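Local coordinates for protein DNA ligase (Alteromonas mediterranea, PDB 6GDR) that probably seals nicks in double-stranded DNA by ATP-dependent adenylate transfer, as a minimal Lig E-type ligase with a nucleotidyltransferase domain and an OB domain, at residues Lys209-Glu214 against Lys271-Thr276; Gly244-Leu249 against Asn278-Phe283; Gln12-Tyr17 against Asp205-Val210. All blocks are in the same frame, centred on the assembly; numbering follows the deposited sequence.

Contact 1 (Lys209-Glu214 against Lys271-Thr276); sequences KVKQFE and KFYGVT. With AMP (adenosine monophosphate), chain G; nucleotides of chain C; nucleotides of chain A.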
# COMPACT_ATOMS: atom_id res chain seq x y z
N LYS D 209 -1.21 -8.72 -4.95
CA LYS D 209 -0.83 -8.06 -3.71
C LYS D 209 -0.82 -9.09 -2.59
O LYS D 209 -1.78 -9.85 -2.44
CB LYS D 209 -1.81 -6.92 -3.42
CG LYS D 209 -1.69 -6.24 -2.07
CD LYS D 209 -3.03 -5.63 -1.67
CE LYS D 209 -3.64 -4.76 -2.78
NZ LYS D 209 -5.00 -4.27 -2.44
N VAL D 210 0.25 -9.11 -1.80
CA VAL D 210 0.44 -10.12 -0.77
C VAL D 210 0.78 -9.41 0.54
O VAL D 210 1.80 -8.72 0.62
CB VAL D 210 1.54 -11.12 -1.14
CG1 VAL D 210 1.46 -12.35 -0.25
CG2 VAL D 210 1.44 -11.52 -2.61
N LYS D 211 -0.06 -9.60 1.55
CA LYS D 211 0.14 -9.00 2.86
C LYS D 211 -0.27 -9.99 3.94
O LYS D 211 -1.19 -10.80 3.74
CB LYS D 211 -0.67 -7.70 3.02
CG LYS D 211 -0.16 -6.54 2.18
CD LYS D 211 -1.25 -5.49 1.95
CE LYS D 211 -1.71 -4.84 3.25
NZ LYS D 211 -0.64 -4.05 3.91
N GLN D 212 0.41 -9.93 5.07
CA GLN D 212 0.06 -10.76 6.22
C GLN D 212 -0.89 -10.01 7.15
O GLN D 212 -0.98 -8.78 7.13
CB GLN D 212 1.30 -11.19 7.00
CG GLN D 212 2.11 -12.29 6.33
CD GLN D 212 3.20 -12.87 7.21
OE1 GLN D 212 3.85 -13.84 6.83
NE2 GLN D 212 3.41 -12.28 8.39
N PHE D 213 -1.60 -10.78 7.97
CA PHE D 213 -2.50 -10.22 8.96
C PHE D 213 -2.67 -11.23 10.09
O PHE D 213 -2.62 -12.44 9.87
CB PHE D 213 -3.87 -9.87 8.36
CG PHE D 213 -4.60 -11.04 7.77
CD1 PHE D 213 -5.41 -11.84 8.56
CD2 PHE D 213 -4.48 -11.35 6.43
CE1 PHE D 213 -6.09 -12.92 8.03
CE2 PHE D 213 -5.15 -12.43 5.88
CZ PHE D 213 -5.96 -13.21 6.68
N GLU D 214 -2.87 -10.72 11.30
CA GLU D 214 -3.10 -11.54 12.47
C GLU D 214 -4.47 -11.20 13.06
O GLU D 214 -5.15 -10.27 12.63
CB GLU D 214 -2.01 -11.35 13.53
CG GLU D 214 -0.63 -11.05 12.98
CD GLU D 214 -0.35 -9.56 12.90
OE1 GLU D 214 -1.22 -8.81 12.41
OE2 GLU D 214 0.74 -9.14 13.33
N LYS D 271 -9.25 -8.68 12.65
CA LYS D 271 -7.98 -8.81 11.95
C LYS D 271 -7.40 -7.42 11.70
O LYS D 271 -8.11 -6.42 11.65
CB LYS D 271 -8.14 -9.56 10.62
CG LYS D 271 -8.54 -8.71 9.43
CD LYS D 271 -8.65 -9.56 8.18
CE LYS D 271 -8.70 -8.71 6.92
NZ LYS D 271 -8.65 -9.53 5.69
N PHE D 272 -6.07 -7.38 11.55
CA PHE D 272 -5.39 -6.11 11.36
C PHE D 272 -4.06 -6.37 10.67
O PHE D 272 -3.52 -7.48 10.72
CB PHE D 272 -5.18 -5.38 12.69
CG PHE D 272 -4.28 -6.10 13.65
CD1 PHE D 272 -4.75 -7.17 14.39
CD2 PHE D 272 -2.96 -5.71 13.80
CE1 PHE D 272 -3.91 -7.84 15.27
CE2 PHE D 272 -2.12 -6.37 14.68
CZ PHE D 272 -2.60 -7.44 15.42
N TYR D 273 -3.54 -5.33 10.03
CA TYR D 273 -2.29 -5.40 9.27
C TYR D 273 -1.25 -4.54 9.99
O TYR D 273 -0.94 -3.43 9.57
CB TYR D 273 -2.51 -4.93 7.83
CG TYR D 273 -3.51 -5.76 7.05
CD1 TYR D 273 -3.08 -6.71 6.12
CD2 TYR D 273 -4.87 -5.61 7.25
CE1 TYR D 273 -3.99 -7.47 5.41
CE2 TYR D 273 -5.79 -6.37 6.55
CZ TYR D 273 -5.34 -7.29 5.63
OH TYR D 273 -6.25 -8.05 4.93
N GLY D 274 -0.72 -5.07 11.08
CA GLY D 274 0.27 -4.36 11.85
C GLY D 274 -0.34 -3.26 12.70
O GLY D 274 -1.56 -3.15 12.87
N VAL D 275 0.54 -2.42 13.25
CA VAL D 275 0.15 -1.35 14.15
C VAL D 275 0.80 -0.05 13.69
O VAL D 275 1.81 -0.05 12.98
CB VAL D 275 0.52 -1.65 15.61
CG1 VAL D 275 -0.34 -2.78 16.16
CG2 VAL D 275 2.00 -1.99 15.73
N THR D 276 0.21 1.06 14.13
CA THR D 276 0.71 2.39 13.77
C THR D 276 1.85 2.77 14.71
O THR D 276 2.33 1.96 15.51
CB THR D 276 -0.43 3.40 13.84
OG1 THR D 276 -0.85 3.57 15.20
CG2 THR D 276 -1.62 2.95 13.00
P AMP G . -3.01 -0.99 -2.00
O1P AMP G . -1.72 -0.78 -1.23
O2P AMP G . -3.94 -2.10 -1.58
O5' AMP G . -2.63 -1.20 -3.55
C5' AMP G . -1.26 -1.40 -3.92
C4' AMP G . -0.52 -0.07 -3.88
O4' AMP G . 0.79 -0.26 -3.33
C3' AMP G . -0.34 0.59 -5.24
O3' AMP G . -1.14 1.78 -5.31
C2' AMP G . 1.13 0.91 -5.36
O2' AMP G . 1.34 2.29 -5.67
C1' AMP G . 1.73 0.59 -4.00
N9 AMP G . 3.07 -0.07 -4.00
C8 AMP G . 3.96 0.10 -3.01
N7 AMP G . 5.09 -0.61 -3.24
C5 AMP G . 4.93 -1.26 -4.41
C6 AMP G . 5.75 -2.18 -5.23
N6 AMP G . 6.98 -2.54 -4.83
N1 AMP G . 5.22 -2.63 -6.39
C2 AMP G . 3.99 -2.27 -6.80
N3 AMP G . 3.20 -1.44 -6.09
C4 AMP G . 3.60 -0.90 -4.91
P DC C 3 -10.55 -6.79 3.95
OP1 DC C 3 -10.40 -8.12 4.58
OP2 DC C 3 -10.19 -6.60 2.53
O5' DC C 3 -12.07 -6.30 4.12
C5' DC C 3 -12.67 -6.29 5.41
C4' DC C 3 -14.01 -5.58 5.38
O4' DC C 3 -13.84 -4.25 4.83
C3' DC C 3 -15.07 -6.23 4.51
O3' DC C 3 -15.81 -7.19 5.26
C2' DC C 3 -15.93 -5.06 4.05
C1' DC C 3 -15.02 -3.84 4.16
N1 DC C 3 -14.64 -3.26 2.84
C2 DC C 3 -15.52 -2.39 2.19
O2 DC C 3 -16.60 -2.12 2.73
N3 DC C 3 -15.16 -1.86 1.00
C4 DC C 3 -13.99 -2.18 0.45
N4 DC C 3 -13.68 -1.63 -0.73
C5 DC C 3 -13.07 -3.06 1.10
C6 DC C 3 -13.43 -3.58 2.28
P DG A 14 -3.21 6.50 14.93
OP1 DG A 14 -1.98 5.88 15.48
OP2 DG A 14 -4.13 7.25 15.81
O5' DG A 14 -2.80 7.47 13.72
C5' DG A 14 -1.87 7.02 12.74
C4' DG A 14 -1.60 8.10 11.71
O4' DG A 14 -2.76 8.25 10.86
C3' DG A 14 -1.31 9.49 12.29
O3' DG A 14 0.02 9.89 11.99
C2' DG A 14 -2.36 10.41 11.65
C1' DG A 14 -2.88 9.60 10.48
N9 DG A 14 -4.27 9.87 10.13
C8 DG A 14 -5.37 9.69 10.93
N7 DG A 14 -6.49 10.01 10.36
C5 DG A 14 -6.11 10.43 9.09
C6 DG A 14 -6.90 10.90 8.01
O6 DG A 14 -8.13 11.04 7.96
N1 DG A 14 -6.12 11.23 6.90
C2 DG A 14 -4.75 11.11 6.85
N2 DG A 14 -4.17 11.47 5.69
N3 DG A 14 -4.00 10.67 7.85
C4 DG A 14 -4.75 10.35 8.93

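Contact 2 (Gly244-Leu249 against Asn278-Phe283); sequences GVQFKL and NGKPRF. With nucleotides of chain A; nucleotides of chain C.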
# COMPACT_ATOMS: atom_id res chain seq x y z
N GLY D 244 -4.67 -2.46 26.80
CA GLY D 244 -5.10 -1.11 27.10
C GLY D 244 -5.15 -0.16 25.92
O GLY D 244 -5.22 1.05 26.13
N VAL D 245 -5.10 -0.68 24.70
CA VAL D 245 -5.15 0.14 23.49
C VAL D 245 -6.59 0.20 23.00
O VAL D 245 -7.22 -0.83 22.78
CB VAL D 245 -4.22 -0.42 22.40
CG1 VAL D 245 -4.40 0.34 21.09
CG2 VAL D 245 -2.77 -0.33 22.86
N GLN D 246 -7.09 1.42 22.83
CA GLN D 246 -8.46 1.65 22.39
C GLN D 246 -8.47 2.17 20.96
O GLN D 246 -7.64 3.00 20.58
CB GLN D 246 -9.17 2.64 23.31
CG GLN D 246 -8.50 4.01 23.39
CD GLN D 246 -8.14 4.43 24.80
OE1 GLN D 246 -8.16 3.62 25.73
NE2 GLN D 246 -7.82 5.71 24.97
N PHE D 247 -9.42 1.68 20.17
CA PHE D 247 -9.57 2.12 18.79
C PHE D 247 -10.99 1.81 18.34
O PHE D 247 -11.67 0.97 18.93
CB PHE D 247 -8.56 1.43 17.87
CG PHE D 247 -8.80 -0.04 17.69
CD1 PHE D 247 -9.48 -0.52 16.58
CD2 PHE D 247 -8.37 -0.95 18.65
CE1 PHE D 247 -9.70 -1.88 16.42
CE2 PHE D 247 -8.59 -2.30 18.49
CZ PHE D 247 -9.26 -2.77 17.38
N LYS D 248 -11.43 2.51 17.30
CA LYS D 248 -12.76 2.32 16.76
C LYS D 248 -12.73 1.24 15.68
O LYS D 248 -11.95 1.33 14.72
CB LYS D 248 -13.30 3.63 16.17
CG LYS D 248 -13.41 4.76 17.17
CD LYS D 248 -14.22 5.92 16.60
CE LYS D 248 -13.88 7.24 17.29
NZ LYS D 248 -14.82 8.33 16.91
N LEU D 249 -13.57 0.22 15.85
CA LEU D 249 -13.73 -0.85 14.87
C LEU D 249 -15.00 -0.55 14.08
O LEU D 249 -16.11 -0.63 14.62
CB LEU D 249 -13.81 -2.21 15.56
CG LEU D 249 -13.79 -3.44 14.65
CD1 LEU D 249 -12.46 -3.59 13.94
CD2 LEU D 249 -14.11 -4.69 15.47
N ASN D 278 1.46 4.71 17.16
CA ASN D 278 0.83 4.70 18.47
C ASN D 278 0.28 3.32 18.84
O ASN D 278 -0.57 3.22 19.73
CB ASN D 278 -0.29 5.74 18.51
CG ASN D 278 0.17 7.11 18.04
OD1 ASN D 278 1.31 7.51 18.28
ND2 ASN D 278 -0.72 7.83 17.36
N GLY D 279 0.75 2.27 18.18
CA GLY D 279 0.36 0.91 18.53
C GLY D 279 -1.08 0.56 18.23
O GLY D 279 -1.56 -0.47 18.72
N LYS D 280 -1.78 1.36 17.43
CA LYS D 280 -3.18 1.06 17.14
C LYS D 280 -3.28 0.16 15.91
O LYS D 280 -2.51 0.33 14.95
CB LYS D 280 -3.97 2.34 16.89
CG LYS D 280 -3.75 3.41 17.96
CD LYS D 280 -5.04 3.77 18.68
CE LYS D 280 -4.78 4.73 19.83
NZ LYS D 280 -6.01 5.03 20.61
N PRO D 281 -4.19 -0.81 15.88
CA PRO D 281 -4.28 -1.69 14.71
C PRO D 281 -4.63 -0.91 13.45
O PRO D 281 -5.45 0.01 13.47
CB PRO D 281 -5.39 -2.68 15.08
CG PRO D 281 -5.57 -2.54 16.55
CD PRO D 281 -5.22 -1.13 16.88
N ARG D 282 -4.00 -1.29 12.34
CA ARG D 282 -4.19 -0.63 11.06
C ARG D 282 -5.04 -1.49 10.13
O ARG D 282 -4.90 -2.72 10.11
CB ARG D 282 -2.85 -0.31 10.39
CG ARG D 282 -3.02 0.26 9.00
CD ARG D 282 -1.87 1.15 8.56
NE ARG D 282 -0.76 0.39 7.99
CZ ARG D 282 0.15 0.90 7.17
NH1 ARG D 282 0.09 2.17 6.79
NH2 ARG D 282 1.12 0.13 6.71
N PHE D 283 -5.91 -0.84 9.37
CA PHE D 283 -6.80 -1.53 8.42
C PHE D 283 -7.64 -2.59 9.12
O PHE D 283 -7.98 -3.62 8.53
CB PHE D 283 -6.00 -2.16 7.28
CG PHE D 283 -5.00 -1.24 6.64
CD1 PHE D 283 -5.20 0.13 6.62
CD2 PHE D 283 -3.85 -1.75 6.06
CE1 PHE D 283 -4.28 0.98 6.03
CE2 PHE D 283 -2.92 -0.91 5.47
CZ PHE D 283 -3.14 0.45 5.46
P DG A 12 -15.63 5.50 11.98
OP1 DG A 12 -15.95 5.63 13.42
OP2 DG A 12 -15.74 6.67 11.09
O5' DG A 12 -14.14 4.92 11.83
C5' DG A 12 -13.67 3.95 12.75
C4' DG A 12 -12.34 3.35 12.30
O4' DG A 12 -12.36 3.18 10.86
C3' DG A 12 -11.11 4.20 12.57
O3' DG A 12 -10.61 3.96 13.89
C2' DG A 12 -10.13 3.74 11.49
C1' DG A 12 -11.03 3.19 10.37
N9 DG A 12 -11.00 3.98 9.14
C8 DG A 12 -12.02 4.74 8.63
N7 DG A 12 -11.72 5.33 7.51
C5 DG A 12 -10.41 4.93 7.26
C6 DG A 12 -9.55 5.25 6.18
O6 DG A 12 -9.78 5.98 5.20
N1 DG A 12 -8.31 4.63 6.31
C2 DG A 12 -7.95 3.81 7.35
N2 DG A 12 -6.71 3.31 7.30
N3 DG A 12 -8.74 3.50 8.36
C4 DG A 12 -9.96 4.09 8.25
OP3 DC C 1 -6.57 0.05 -2.37
P DC C 1 -5.44 0.83 -1.80
OP1 DC C 1 -5.59 2.23 -2.26
OP2 DC C 1 -4.19 0.10 -2.10
O5' DC C 1 -5.62 0.82 -0.21
C5' DC C 1 -4.49 0.64 0.63
C4' DC C 1 -4.92 0.34 2.05
O4' DC C 1 -5.47 1.54 2.65
C3' DC C 1 -6.00 -0.71 2.19
O3' DC C 1 -5.46 -2.02 2.23
C2' DC C 1 -6.68 -0.31 3.49
C1' DC C 1 -6.60 1.21 3.45
N1 DC C 1 -7.81 1.85 2.85
C2 DC C 1 -8.95 2.03 3.64
O2 DC C 1 -8.93 1.65 4.81
N3 DC C 1 -10.04 2.61 3.08
C4 DC C 1 -10.02 3.00 1.81
N4 DC C 1 -11.12 3.57 1.31
C5 DC C 1 -8.86 2.83 0.99
C6 DC C 1 -7.79 2.25 1.55
P DG A 14 -3.21 6.50 14.93
OP1 DG A 14 -1.98 5.88 15.48
OP2 DG A 14 -4.13 7.25 15.81
O5' DG A 14 -2.80 7.47 13.72
C5' DG A 14 -1.87 7.02 12.74
C4' DG A 14 -1.60 8.10 11.71
O4' DG A 14 -2.76 8.25 10.86
C3' DG A 14 -1.31 9.49 12.29
O3' DG A 14 0.02 9.89 11.99
C2' DG A 14 -2.36 10.41 11.65
C1' DG A 14 -2.88 9.60 10.48
N9 DG A 14 -4.27 9.87 10.13
C8 DG A 14 -5.37 9.69 10.93
N7 DG A 14 -6.49 10.01 10.36
C5 DG A 14 -6.11 10.43 9.09
C6 DG A 14 -6.90 10.90 8.01
O6 DG A 14 -8.13 11.04 7.96
N1 DG A 14 -6.12 11.23 6.90
C2 DG A 14 -4.75 11.11 6.85
N2 DG A 14 -4.17 11.47 5.69
N3 DG A 14 -4.00 10.67 7.85
C4 DG A 14 -4.75 10.35 8.93

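Contact 3 (Gln12-Tyr17 against Asp205-Val210); sequences QLAKQY and DKLIKV. Unlike the reference sequence in segment 205-210: Ile208 (reference Leu). With AMP (adenosine monophosphate), chain G; nucleotides of chain A.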
# COMPACT_ATOMS: atom_id res chain seq x y z
N GLN D 12 -3.67 0.47 -13.08
CA GLN D 12 -3.72 -0.96 -12.83
C GLN D 12 -3.65 -1.19 -11.33
O GLN D 12 -2.62 -0.93 -10.70
CB GLN D 12 -2.58 -1.68 -13.55
CG GLN D 12 -2.61 -3.19 -13.40
CD GLN D 12 -1.50 -3.88 -14.17
OE1 GLN D 12 -0.44 -3.30 -14.40
NE2 GLN D 12 -1.74 -5.11 -14.58
N LEU D 13 -4.74 -1.68 -10.75
CA LEU D 13 -4.79 -1.96 -9.32
C LEU D 13 -4.36 -3.39 -9.05
O LEU D 13 -4.33 -4.24 -9.94
CB LEU D 13 -6.19 -1.71 -8.77
CG LEU D 13 -6.81 -0.34 -9.11
CD1 LEU D 13 -8.15 -0.17 -8.42
CD2 LEU D 13 -5.87 0.80 -8.74
N ALA D 14 -4.01 -3.66 -7.79
CA ALA D 14 -3.46 -4.94 -7.39
C ALA D 14 -4.55 -5.81 -6.77
O ALA D 14 -5.33 -5.34 -5.93
CB ALA D 14 -2.32 -4.75 -6.39
N LYS D 15 -4.61 -7.07 -7.19
CA LYS D 15 -5.56 -8.03 -6.64
C LYS D 15 -4.94 -8.74 -5.45
O LYS D 15 -3.73 -9.00 -5.42
CB LYS D 15 -5.96 -9.06 -7.71
CG LYS D 15 -6.98 -10.10 -7.24
CD LYS D 15 -6.73 -11.47 -7.86
CE LYS D 15 -7.36 -11.60 -9.23
NZ LYS D 15 -8.81 -11.92 -9.13
N GLN D 16 -5.77 -9.04 -4.46
CA GLN D 16 -5.31 -9.79 -3.30
C GLN D 16 -4.90 -11.21 -3.71
O GLN D 16 -5.33 -11.74 -4.73
CB GLN D 16 -6.40 -9.84 -2.23
CG GLN D 16 -6.80 -8.47 -1.71
CD GLN D 16 -7.98 -8.52 -0.76
OE1 GLN D 16 -8.71 -9.52 -0.71
NE2 GLN D 16 -8.19 -7.45 -0.01
N TYR D 17 -4.05 -11.81 -2.88
CA TYR D 17 -3.43 -13.08 -3.25
C TYR D 17 -4.46 -14.21 -3.32
O TYR D 17 -4.55 -14.92 -4.34
CB TYR D 17 -2.33 -13.43 -2.25
CG TYR D 17 -1.63 -14.74 -2.54
CD1 TYR D 17 -0.88 -14.90 -3.70
CD2 TYR D 17 -1.70 -15.80 -1.65
CE1 TYR D 17 -0.24 -16.10 -3.97
CE2 TYR D 17 -1.06 -17.00 -1.91
CZ TYR D 17 -0.33 -17.14 -3.07
OH TYR D 17 0.31 -18.33 -3.34
N ASP D 205 -4.96 -11.06 -12.30
CA ASP D 205 -3.83 -11.85 -11.84
C ASP D 205 -2.50 -11.33 -12.37
O ASP D 205 -1.45 -11.88 -12.00
CB ASP D 205 -4.01 -13.31 -12.24
CG ASP D 205 -5.03 -14.03 -11.38
OD1 ASP D 205 -5.08 -13.76 -10.16
OD2 ASP D 205 -5.79 -14.86 -11.92
N LYS D 206 -2.50 -10.31 -13.23
CA LYS D 206 -1.26 -9.76 -13.75
C LYS D 206 -0.48 -8.98 -12.69
O LYS D 206 0.74 -8.84 -12.82
CB LYS D 206 -1.54 -8.86 -14.95
CG LYS D 206 -2.48 -9.47 -15.99
CD LYS D 206 -2.69 -8.54 -17.17
CE LYS D 206 -3.95 -8.88 -17.94
NZ LYS D 206 -5.18 -8.45 -17.22
N LEU D 207 -1.16 -8.48 -11.66
CA LEU D 207 -0.52 -7.69 -10.61
C LEU D 207 -1.19 -8.05 -9.29
O LEU D 207 -2.31 -7.61 -9.03
CB LEU D 207 -0.63 -6.20 -10.89
CG LEU D 207 -0.07 -5.25 -9.82
CD1 LEU D 207 1.41 -5.50 -9.59
CD2 LEU D 207 -0.32 -3.80 -10.21
N ILE D 208 -0.51 -8.84 -8.46
CA ILE D 208 -1.10 -9.40 -7.26
C ILE D 208 -0.44 -8.79 -6.03
O ILE D 208 0.74 -8.40 -6.05
CB ILE D 208 -0.98 -10.94 -7.26
CG1 ILE D 208 -1.91 -11.53 -8.32
CG2 ILE D 208 -1.34 -11.53 -5.89
CD1 ILE D 208 -1.37 -12.76 -9.00
N LYS D 209 -1.21 -8.72 -4.95
CA LYS D 209 -0.83 -8.06 -3.71
C LYS D 209 -0.82 -9.09 -2.59
O LYS D 209 -1.78 -9.85 -2.44
CB LYS D 209 -1.81 -6.92 -3.42
CG LYS D 209 -1.69 -6.24 -2.07
CD LYS D 209 -3.03 -5.63 -1.67
CE LYS D 209 -3.64 -4.76 -2.78
NZ LYS D 209 -5.00 -4.27 -2.44
N VAL D 210 0.25 -9.11 -1.80
CA VAL D 210 0.44 -10.12 -0.77
C VAL D 210 0.78 -9.41 0.54
O VAL D 210 1.80 -8.72 0.62
CB VAL D 210 1.54 -11.12 -1.14
CG1 VAL D 210 1.46 -12.35 -0.25
CG2 VAL D 210 1.44 -11.52 -2.61
P AMP G . -3.01 -0.99 -2.00
O1P AMP G . -1.72 -0.78 -1.23
O2P AMP G . -3.94 -2.10 -1.58
O5' AMP G . -2.63 -1.20 -3.55
C5' AMP G . -1.26 -1.40 -3.92
C4' AMP G . -0.52 -0.07 -3.88
O4' AMP G . 0.79 -0.26 -3.33
C3' AMP G . -0.34 0.59 -5.24
O3' AMP G . -1.14 1.78 -5.31
C2' AMP G . 1.13 0.91 -5.36
O2' AMP G . 1.34 2.29 -5.67
C1' AMP G . 1.73 0.59 -4.00
N9 AMP G . 3.07 -0.07 -4.00
C8 AMP G . 3.96 0.10 -3.01
N7 AMP G . 5.09 -0.61 -3.24
C5 AMP G . 4.93 -1.26 -4.41
C6 AMP G . 5.75 -2.18 -5.23
N6 AMP G . 6.98 -2.54 -4.83
N1 AMP G . 5.22 -2.63 -6.39
C2 AMP G . 3.99 -2.27 -6.80
N3 AMP G . 3.20 -1.44 -6.09
C4 AMP G . 3.60 -0.90 -4.91
P DG A 5 -10.29 -10.92 -12.00
OP1 DG A 5 -9.21 -11.35 -12.91
OP2 DG A 5 -10.07 -10.87 -10.54
O5' DG A 5 -10.80 -9.47 -12.46
C5' DG A 5 -11.46 -9.32 -13.71
C4' DG A 5 -12.49 -8.21 -13.63
O4' DG A 5 -13.61 -8.64 -12.83
C3' DG A 5 -11.98 -6.91 -12.99
O3' DG A 5 -12.07 -5.84 -13.91
C2' DG A 5 -12.89 -6.71 -11.76
C1' DG A 5 -14.10 -7.55 -12.10
N9 DG A 5 -14.83 -8.06 -10.93
C8 DG A 5 -14.30 -8.68 -9.82
N7 DG A 5 -15.21 -9.04 -8.95
C5 DG A 5 -16.41 -8.64 -9.52
C6 DG A 5 -17.73 -8.76 -9.04
O6 DG A 5 -18.12 -9.26 -7.98
N1 DG A 5 -18.66 -8.22 -9.94
C2 DG A 5 -18.34 -7.64 -11.14
N2 DG A 5 -19.36 -7.18 -11.87
N3 DG A 5 -17.10 -7.52 -11.60
C4 DG A 5 -16.19 -8.04 -10.74

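Contact 1 (Lys209-Glu214 against Lys271-Thr276)
Phe213 packs against Lys271 and Tyr273 where the chain leaves motif V (the Lys-Val-Lys of Lys209-Lys211) of the nucleotidyltransferase domain and enters the OB fold. This is the tight part. CB of Phe213 sits over one face of the Tyr273 ring, 3.9 Å from its centroid and 16° off the normal, a CH-pi contact. The two rings meet obliquely, planes 55° apart. Above Phe213, Lys271 supplies a cation-pi contact: NZ is 4.5 Å from the ring centroid and only 8° off the normal. An extended chain beyond CG, with CD over the same ring, carries the ammonium there.

The Glu214 side is held more loosely. It forms one antiparallel hydrogen-bonded pair with Phe272: Phe272 N to Glu214 O is 3.2 Å, while the return bond from Glu214 N to Phe272 O is weak at 3.4 Å. The bent Glu214 side chain lays OE1 over the Phe272 ring, yet OE1 is also 3.1 Å from Phe272 O, an acceptor-acceptor approach that contributes no bond. Lys271 NZ, by contrast, has two polar partners, donating to Tyr273 OH at 2.9 Å and to OP1 of DC3 of chain C at 2.5 Å.

Contact 2 (Gly244-Leu249 against Asn278-Phe283)
On the DNA-binding side of the OB domain, Phe247 and Lys280 join the edge strand 246-249 to the loop that precedes strand 285-289. The hydrogen bond across the contact runs from Lys280 NZ to the backbone O of Gln246, 2.6 Å long, with a C=O...N angle of 160° that places the amine nearly in line with the carbonyl. A bend at chi2 (-119°) turns CD toward that oxygen, and the lysine end then runs beside the Gln246 side chain, pointing the same way.

Next to it the contact is apolar. Pro281 crosses Phe247 at about a right angle and sets CG over one face of the ring, 3.8 Å from the centroid and 18° off the normal, with CD leaning on the CD2 side; this is a CH-pi contact. Phe247 also meets Phe270 edge-to-face, which links the pair to strand 267-272 of the five-stranded antiparallel OB sheet. At the outer end Val245 CG1 rests 3.8 Å from Gly279 O, a looser touch.

Both segments reach the DNA. Lys248 N donates to a phosphate, and Asn278 ND2 lies 3.0 Å from OP1 of DG14 of chain A. Beyond Pro281, the Phe283 ring carries C2' of DC1 of chain C over one face, 3.5 Å above the plane, and CG of Arg282 over the centre of the opposite face. The N2 amine of DG12 of chain A approaches the ring edge in plane, 3.6 Å from CD1.

Contact 3 (Gln12-Tyr17 against Asp205-Val210)
Ala14 packs on Lys209 where strands 15-16 and 207-210 run parallel in the nucleotidyltransferase domain, 15-16 being the outermost strand of a mixed sheet; the second strand carries the start of motif V. Lys15 N donates to Leu207 O (3.0 Å, 162° at the hydrogen), and Lys209 N returns a bond to Lys15 O at 2.6 Å. Lys15 thus bonds through both its N and its O, and the register pairs Lys15 with Ile208 and Gln16 with Lys209.

The pairing sorts the side chains onto two faces. On the face of Lys15 and Ile208, CG2 of Ile208 comes to the edge of the Tyr17 ring, near its plane and 4.0 Å from CD1, the two side chains crossing at a slant. Tyr17 also touches Val172 and Leu175 of helix 172-184. Lys15 bends at chi2 and chi3, which brings CE to 3.3 Å from Asp205 OD1, but the placement of its NZ is doubtful.

Before the paired residues, Leu207 points toward the 12-17 segment: its CG faces Ala14 CB, and CD2 lies 4.0 Å from Gln12 CG. The Gln12 side chain, extended beyond CG, crosses that of Lys206 at about a right angle.

Lys209 leaves by the opposite face. CG is anti to the backbone N (chi1 172°), CB packs 3.7 Å from Ala14 CB, and the bend at chi3 puts CE 3.6 Å from Ala14 O. From there NZ donates to O2P of the AMP at 2.6 Å.

In the fold
Contact 3 is the most buried of the three, with six of its twelve touching residues buried, and it rests on parallel strand bonding and aliphatic packing. Contact 1 is a surface contact with none buried; it shares Lys209 and Val210 with contact 3 but relies on aromatic and cation-pi contacts at the junction of the two domains. Contact 2, partly buried, holds OB-domain elements by one side-chain-to-backbone bond and a CH-pi contact. Contacts 1 and 2 meet directly, Phe272 packing on Pro281 and Tyr273 on Phe283, whereas contacts 2 and 3 stay about 9 Å apart at their nearest atoms. AMP is touched by contacts 1 and 3, DNA by all three.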